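Local structure of Polyphosphate:AMP phosphotransferase (Meiothermus ruber H328, 5O6M) at the interface of chains A and B. The protein transfers phosphate from inorganic polyphosphate to nucleotides, converting AMP to ADP and ADP to ATP, and also accepts other nucleoside mono- and diphosphates. Coordinates in Å, arbitrary orientation; residue numbers count along the deposited sequence, not the author numbering. Chains: chain A/B, Polyphosphate:AMP phosphotransferase.

The interface of chains A and B. Residues chain A 176, 179, 192, 197, 200; chain B 266-267.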
ATOM      1  N   ARG A 176     -15.499   6.916  34.436  1.00 40.38           N
ATOM      2  CA  ARG A 176     -16.078   8.228  34.719  1.00 48.50           C
ATOM      3  C   ARG A 176     -15.014   9.193  35.223  1.00 50.33           C
ATOM      4  O   ARG A 176     -14.935  10.343  34.773  1.00 51.01           O
ATOM      5  CB  ARG A 176     -17.210   8.099  35.738  1.00 48.73           C
ATOM      6  CG  ARG A 176     -17.913   9.415  36.044  1.00 63.94           C
ATOM      7  CD  ARG A 176     -18.806   9.304  37.270  1.00 58.22           C
ATOM      8  NE  ARG A 176     -18.040   8.904  38.449  1.00 63.17           N
ATOM      9  CZ  ARG A 176     -17.244   9.719  39.135  1.00 68.00           C
ATOM     10  NH1 ARG A 176     -17.104  10.984  38.758  1.00 70.68           N
ATOM     11  NH2 ARG A 176     -16.580   9.269  40.193  1.00 62.61           N
ATOM     12  N   LEU A 179     -12.523  10.075  32.356  1.00 51.76           N
ATOM     13  CA  LEU A 179     -13.163  10.974  31.398  1.00 59.54           C
ATOM     14  C   LEU A 179     -13.331  12.372  31.978  1.00 62.69           C
ATOM     15  O   LEU A 179     -13.075  13.372  31.295  1.00 67.25           O
ATOM     16  CB  LEU A 179     -14.509  10.404  30.952  1.00 53.39           C
ATOM     17  CG  LEU A 179     -14.409   9.267  29.935  1.00 53.37           C
ATOM     18  CD1 LEU A 179     -15.759   8.599  29.729  1.00 46.22           C
ATOM     19  CD2 LEU A 179     -13.842   9.771  28.617  1.00 56.30           C
ATOM     20  N   PHE A 192     -10.550  14.268  24.687  1.00 88.69           N
ATOM     21  CA  PHE A 192     -11.974  14.100  24.930  1.00 91.21           C
ATOM     22  C   PHE A 192     -12.764  14.586  23.724  1.00 95.77           C
ATOM     23  O   PHE A 192     -12.540  15.698  23.235  1.00 98.60           O
ATOM     24  CB  PHE A 192     -12.405  14.858  26.185  1.00 88.10           C
ATOM     25  CG  PHE A 192     -13.867  14.722  26.500  1.00 97.34           C
ATOM     26  CD1 PHE A 192     -14.777  15.678  26.087  1.00 93.77           C
ATOM     27  CD2 PHE A 192     -14.334  13.615  27.192  1.00 93.88           C
ATOM     28  CE1 PHE A 192     -16.123  15.542  26.375  1.00 92.22           C
ATOM     29  CE2 PHE A 192     -15.677  13.476  27.484  1.00 88.05           C
ATOM     30  CZ  PHE A 192     -16.573  14.439  27.072  1.00 89.25           C
ATOM     31  N   LEU A 197     -19.148  10.269  25.298  1.00 72.47           N
ATOM     32  CA  LEU A 197     -20.300  10.137  26.183  1.00 70.71           C
ATOM     33  C   LEU A 197     -21.290   9.110  25.650  1.00 65.29           C
ATOM     34  O   LEU A 197     -21.744   8.228  26.388  1.00 66.84           O
ATOM     35  CB  LEU A 197     -20.976  11.494  26.360  1.00 73.35           C
ATOM     36  CG  LEU A 197     -20.100  12.575  26.992  1.00 80.89           C
ATOM     37  CD1 LEU A 197     -20.887  13.862  27.191  1.00 86.05           C
ATOM     38  CD2 LEU A 197     -19.512  12.085  28.301  1.00 75.05           C
ATOM     39  N   ARG A 200     -20.282   5.804  26.366  1.00 56.13           N
ATOM     40  CA  ARG A 200     -20.436   5.477  27.780  1.00 54.81           C
ATOM     41  C   ARG A 200     -21.869   5.062  28.093  1.00 47.69           C
ATOM     42  O   ARG A 200     -22.095   4.127  28.869  1.00 40.64           O
ATOM     43  CB  ARG A 200     -20.001   6.657  28.648  1.00 55.04           C
ATOM     44  CG  ARG A 200     -20.374   6.502  30.105  1.00 54.99           C
ATOM     45  CD  ARG A 200     -19.588   7.451  30.975  1.00 44.91           C
ATOM     46  NE  ARG A 200     -19.996   7.345  32.372  1.00 58.09           N
ATOM     47  CZ  ARG A 200     -19.486   6.476  33.240  1.00 57.47           C
ATOM     48  NH1 ARG A 200     -18.529   5.633  32.865  1.00 44.48           N
ATOM     49  NH2 ARG A 200     -19.930   6.454  34.489  1.00 55.21           N
TER
ATOM     50  N   ILE B 266     -19.472  14.571  33.786  1.00 85.13           N
ATOM     51  CA  ILE B 266     -19.731  13.187  33.410  1.00 75.95           C
ATOM     52  C   ILE B 266     -20.664  12.548  34.430  1.00 68.60           C
ATOM     53  O   ILE B 266     -20.610  12.842  35.632  1.00 78.58           O
ATOM     54  CB  ILE B 266     -18.413  12.397  33.298  1.00 79.07           C
ATOM     55  CG1 ILE B 266     -17.509  12.995  32.218  1.00 68.32           C
ATOM     56  CG2 ILE B 266     -18.695  10.930  33.006  1.00 77.50           C
ATOM     57  CD1 ILE B 266     -17.797  12.486  30.835  1.00 71.55           C
ATOM     58  N   GLU B 267     -21.527  11.660  33.951  1.00 74.97           N
ATOM     59  CA  GLU B 267     -22.504  11.010  34.814  1.00 83.33           C
ATOM     60  C   GLU B 267     -22.041   9.613  35.227  1.00 76.91           C
ATOM     61  O   GLU B 267     -21.821   8.744  34.382  1.00 67.29           O
ATOM     62  CB  GLU B 267     -23.862  10.929  34.117  1.00 79.38           C
ATOM     63  CG  GLU B 267     -25.007  10.545  35.036  1.00 83.85           C
ATOM     64  CD  GLU B 267     -26.281  10.225  34.278  1.00 96.29           C
ATOM     65  OE1 GLU B 267     -26.297  10.394  33.039  1.00 93.52           O
ATOM     66  OE2 GLU B 267     -27.263   9.799  34.921  1.00 98.25           O
TER
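A:Arg200 grips the last residue of the partner chain, B:Glu267, in a contact where the C-terminal tail of one subunit of this class III polyphosphate kinase 2 lies against helices 172-183 and 195-201 of the other. The interface is two-fold symmetric, so the other tail would be expected to dock likewise, which may steady a dimer. A:Arg200 NE donates a moderately bent hydrogen bond to the main-chain oxygen B:Glu267 O (3.1 Å), not to the glutamate side chain. A:Arg200 NH2 donates another to B:Glu267 O (3.0 Å). That oxygen lies in the guanidinium plane, while both nitrogens reach it from one face of its carbonyl plane, tilted 28° and 22°. Arginine suits the place by offering paired N-H groups, and its charge would probably favour the carboxylate expected at a chain end, whose second oxygen is not modelled. With CG anti to the backbone N (chi1 169°) and the chain extended to NE, the group reaches the tail, and CB of A:Arg176 lies over one guanidinium face, toward its rim. A leucine here would probably leave that oxygen without its paired donors and the tail end freer to move.

Apolar contacts come from B:Ile266, whose beta-branch lets two methyls face different neighbours. CG2 rests on the aliphatic stem of A:Arg176, at CG (3.5 Å), the side chains running antiparallel. B:Ile266 CD1 points inward among apolar A:Leu197, A:Phe192 and A:Leu179 CB (3.9 Å).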